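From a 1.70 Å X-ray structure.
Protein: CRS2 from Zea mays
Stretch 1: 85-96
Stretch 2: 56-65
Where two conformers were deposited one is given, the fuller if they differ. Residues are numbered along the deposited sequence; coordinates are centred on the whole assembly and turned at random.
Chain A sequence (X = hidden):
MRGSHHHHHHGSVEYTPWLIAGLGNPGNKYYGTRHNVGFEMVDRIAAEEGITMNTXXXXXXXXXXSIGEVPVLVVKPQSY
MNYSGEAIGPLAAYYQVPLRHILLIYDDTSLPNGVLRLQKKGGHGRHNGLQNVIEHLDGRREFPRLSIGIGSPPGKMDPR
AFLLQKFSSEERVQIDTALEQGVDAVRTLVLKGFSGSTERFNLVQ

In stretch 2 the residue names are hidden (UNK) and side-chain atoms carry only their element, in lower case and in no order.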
# COMPACT_ATOMS: atom_id res chain seq x y z
N GLY A 85 -5.24 3.34 -10.04
CA GLY A 85 -6.33 4.24 -9.74
C GLY A 85 -7.62 3.78 -10.36
O GLY A 85 -8.75 4.02 -9.80
N GLU A 86 -7.47 3.13 -11.49
CA GLU A 86 -8.62 2.58 -12.17
C GLU A 86 -9.35 1.61 -11.32
O GLU A 86 -10.54 1.44 -11.50
CB GLU A 86 -8.24 1.90 -13.53
CG GLU A 86 -7.77 2.99 -14.51
CD GLU A 86 -7.48 2.52 -15.89
OE1 GLU A 86 -6.86 3.18 -16.65
OE2 GLU A 86 -7.79 1.27 -16.14
N ALA A 87 -8.61 0.88 -10.44
CA ALA A 87 -9.22 -0.06 -9.52
C ALA A 87 -9.74 0.65 -8.24
O ALA A 87 -10.87 0.42 -7.77
CB ALA A 87 -8.18 -1.09 -9.09
N ILE A 88 -8.88 1.53 -7.62
CA ILE A 88 -9.20 2.13 -6.36
C ILE A 88 -10.31 3.17 -6.40
O ILE A 88 -11.15 3.24 -5.49
CB ILE A 88 -7.93 2.62 -5.70
CG1 ILE A 88 -7.07 1.40 -5.30
CG2 ILE A 88 -8.27 3.49 -4.48
CD1 ILE A 88 -5.58 1.75 -5.26
N GLY A 89 -10.32 4.04 -7.42
CA GLY A 89 -11.38 5.07 -7.45
C GLY A 89 -12.76 4.48 -7.36
O GLY A 89 -13.56 4.90 -6.55
N PRO A 90 -13.08 3.53 -8.25
CA PRO A 90 -14.39 2.95 -8.25
C PRO A 90 -14.74 2.26 -6.96
O PRO A 90 -15.93 2.24 -6.59
CB PRO A 90 -14.52 2.05 -9.48
CG PRO A 90 -13.54 2.69 -10.46
CD PRO A 90 -12.44 3.25 -9.58
N LEU A 91 -13.77 1.65 -6.32
CA LEU A 91 -14.06 1.00 -5.05
C LEU A 91 -14.44 2.04 -3.94
O LEU A 91 -15.31 1.81 -3.09
CB LEU A 91 -12.82 0.18 -4.57
CG LEU A 91 -12.66 -1.15 -5.36
CD1 LEU A 91 -11.27 -1.86 -5.07
CD2 LEU A 91 -13.91 -2.07 -5.11
N ALA A 92 -13.70 3.13 -3.88
CA ALA A 92 -13.98 4.12 -2.87
C ALA A 92 -15.41 4.66 -3.05
O ALA A 92 -16.12 5.02 -2.09
CB ALA A 92 -12.98 5.30 -3.01
N ALA A 93 -15.80 4.75 -4.33
CA ALA A 93 -17.14 5.26 -4.68
C ALA A 93 -18.19 4.26 -4.27
O ALA A 93 -19.08 4.57 -3.51
CB ALA A 93 -17.26 5.72 -6.19
N TYR A 94 -17.96 3.01 -4.65
CA TYR A 94 -18.89 1.95 -4.30
C TYR A 94 -19.14 1.85 -2.83
O TYR A 94 -20.28 1.69 -2.39
CB TYR A 94 -18.42 0.59 -4.89
CG TYR A 94 -19.39 -0.58 -4.77
CD1 TYR A 94 -20.14 -1.02 -5.85
CD2 TYR A 94 -19.53 -1.24 -3.55
CE1 TYR A 94 -21.03 -2.08 -5.71
CE2 TYR A 94 -20.37 -2.34 -3.41
CZ TYR A 94 -21.15 -2.74 -4.50
OH TYR A 94 -22.00 -3.82 -4.37
N TYR A 95 -18.06 1.82 -2.07
CA TYR A 95 -18.17 1.59 -0.63
C TYR A 95 -18.30 2.88 0.21
O TYR A 95 -18.21 2.81 1.46
CB TYR A 95 -16.94 0.76 -0.22
CG TYR A 95 -17.04 -0.66 -0.73
CD1 TYR A 95 -16.28 -1.15 -1.80
CD2 TYR A 95 -17.96 -1.53 -0.13
CE1 TYR A 95 -16.42 -2.47 -2.24
CE2 TYR A 95 -18.09 -2.86 -0.53
CZ TYR A 95 -17.36 -3.31 -1.62
OH TYR A 95 -17.59 -4.60 -2.02
N GLN A 96 -18.42 4.08 -0.49
CA GLN A 96 -18.55 5.36 0.23
C GLN A 96 -17.40 5.63 1.18
O GLN A 96 -17.58 6.05 2.34
CB GLN A 96 -19.93 5.46 0.98
CG GLN A 96 -21.12 5.25 0.02
CD GLN A 96 -22.44 5.20 0.82
OE1 GLN A 96 -22.87 6.21 1.37
NE2 GLN A 96 -23.04 4.01 0.98
N UNK A 56 -13.57 -10.61 -5.99
CA UNK A 56 -13.11 -10.03 -7.23
C UNK A 56 -14.03 -8.89 -7.60
O UNK A 56 -15.22 -9.12 -7.78
c UNK A 56 -13.06 -11.07 -8.36
c UNK A 56 -11.80 -11.97 -8.08
c UNK A 56 -11.60 -13.16 -9.03
c UNK A 56 -12.93 -10.30 -9.71
N UNK A 57 -13.52 -7.64 -7.71
CA UNK A 57 -14.37 -6.51 -8.01
C UNK A 57 -13.51 -5.36 -8.45
O UNK A 57 -12.40 -5.19 -7.92
o UNK A 57 -16.44 -4.98 -4.43
c UNK A 57 -16.19 -4.98 -6.83
c UNK A 57 -15.11 -6.12 -6.71
n UNK A 57 -17.64 -3.52 -5.59
c UNK A 57 -16.75 -4.48 -5.51
N UNK A 58 -14.00 -4.58 -9.40
CA UNK A 58 -13.28 -3.35 -9.84
C UNK A 58 -11.75 -3.54 -10.07
O UNK A 58 -10.91 -2.83 -9.50
c UNK A 58 -13.45 -2.25 -8.77
o UNK A 58 -12.95 -1.01 -9.29
N UNK A 59 -11.42 -4.55 -10.88
CA UNK A 59 -10.02 -4.87 -11.26
C UNK A 59 -9.17 -5.19 -10.08
O UNK A 59 -7.97 -5.05 -10.19
c UNK A 59 -9.70 -1.73 -15.23
c UNK A 59 -9.40 -1.89 -13.76
n UNK A 59 -11.14 -1.51 -15.42
c UNK A 59 -10.13 -3.09 -13.12
c UNK A 59 -9.39 -3.63 -11.88
N UNK A 60 -9.76 -5.71 -8.98
CA UNK A 60 -8.97 -5.98 -7.80
C UNK A 60 -9.34 -7.29 -7.16
O UNK A 60 -10.40 -7.83 -7.43
c UNK A 60 -9.32 -4.91 -6.73
o UNK A 60 -9.01 -3.60 -7.25
N UNK A 61 -8.52 -7.67 -6.25
CA UNK A 61 -8.79 -8.69 -5.25
C UNK A 61 -9.04 -7.88 -3.98
O UNK A 61 -8.30 -6.94 -3.69
c UNK A 61 -8.77 -11.65 -5.53
c UNK A 61 -7.52 -10.79 -5.84
c UNK A 61 -6.21 -11.54 -5.56
c UNK A 61 -7.57 -9.60 -4.96
N UNK A 62 -10.10 -8.21 -3.22
CA UNK A 62 -10.26 -7.49 -2.00
C UNK A 62 -10.89 -8.38 -0.98
O UNK A 62 -11.45 -9.44 -1.34
c UNK A 62 -12.48 -6.33 -2.64
c UNK A 62 -12.90 -5.17 -3.53
c UNK A 62 -11.05 -6.17 -2.15
c UNK A 62 -13.49 -6.43 -1.46
N UNK A 63 -10.89 -7.91 0.25
CA UNK A 63 -11.57 -8.58 1.40
C UNK A 63 -12.22 -7.53 2.27
O UNK A 63 -11.71 -6.41 2.42
N UNK A 64 -13.28 -7.92 2.90
CA UNK A 64 -14.01 -7.01 3.74
C UNK A 64 -14.00 -7.51 5.17
O UNK A 64 -14.18 -8.72 5.45
c UNK A 64 -15.48 -6.18 1.87
c UNK A 64 -16.70 -6.52 0.99
c UNK A 64 -16.36 -6.49 4.24
c UNK A 64 -15.40 -7.00 3.19
N UNK A 65 -13.71 -6.63 6.10
CA UNK A 65 -13.69 -7.02 7.47
C UNK A 65 -13.67 -5.77 8.36
O UNK A 65 -14.26 -4.76 8.07
O HOH W 1 -12.81 -0.54 -12.06

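Position 56 carries four side-chain carbons, forked at the first, with one arm two carbons long, and they touch nothing on the helix. That beta-branched pattern is isoleucine, Ile56.

Position 57 has three carbons, the third bearing one oxygen and one nitrogen; the oxygen lies 2.7 Å from Tyr95 OH and the nitrogen 3.5 Å from Tyr94 CG. A terminal amide two methylenes from the backbone is glutamine. With the deposited labels, Tyr95 OH donates to Gln57 OE1, near the plane of its own ring, and Gln57 NE2 lies over one face of the Tyr94 ring.

Position 58 shows one carbon and then one oxygen, and that oxygen lies 2.9 Å from Ala87 O: a serine. Ser58 OG donates to Ala87 O, which also takes a weak bond from Leu91 N (3.5 Å). Pro90 N has no hydrogen to give to Glu86 O; a water donates to that carbonyl (water O to Glu86 O, 3.1 Å) and to Ser58 OG (water O to Ser58 OG, 2.8 Å), bridging the stretches.

Position 59 has four carbons in a row ending in nitrogen; its CB packs 4.0 Å from Ala87 CB, and the nitrogen stays 4.4 Å from Glu86 OE2. This is lysine, and the opposite charges of Lys59 NZ and Glu86 OE2 are near each other but beyond salt-bridge range.

Position 60 again has one carbon and one oxygen, the oxygen 3.2 Å from Ala87 CB, so it is serine. Ser60 OG donates to Ser58 O at 3.0 Å. The backbone pair Gln57 N to Ser60 O (3.1 Å) and Ser60 N to Gln57 O (2.9 Å) closes a type I' turn.

Position 61 has four carbons forked at the second, and its CA-to-CB bond points away from the helix; it is Leu61. Position 62 has the same skeleton, but its CA-to-CB bond points toward the helix and one terminal carbon meets Leu91 CD2; it is leucine, with Leu62 CD2 3.6 Å from Leu91 CD2.

Position 63 has no side-chain atoms and is Gly63. Position 64 has four carbons forked at the first, and the end of its two-carbon arm lies 3.7 Å from Tyr95 OH: isoleucine, that carbon being Ile64 CD1. Position 65, again without side-chain atoms and beyond contact, is Gly65.

The contact therefore works in two registers. The turn comes close to the helix, with Ala87 CA and Lys59 CA 5.2 Å apart, and Ser58 bonds directly to the backbone there. Farther along, side chains span the gap: Leu91 packs against Gln57, Ser60 and Leu62, and Tyr95 reaches Gln57 and Ile64. Together the stretches bury 486 Å², both sides summed.

Stretch 2, residues 56-65: IQSKSLLGIG
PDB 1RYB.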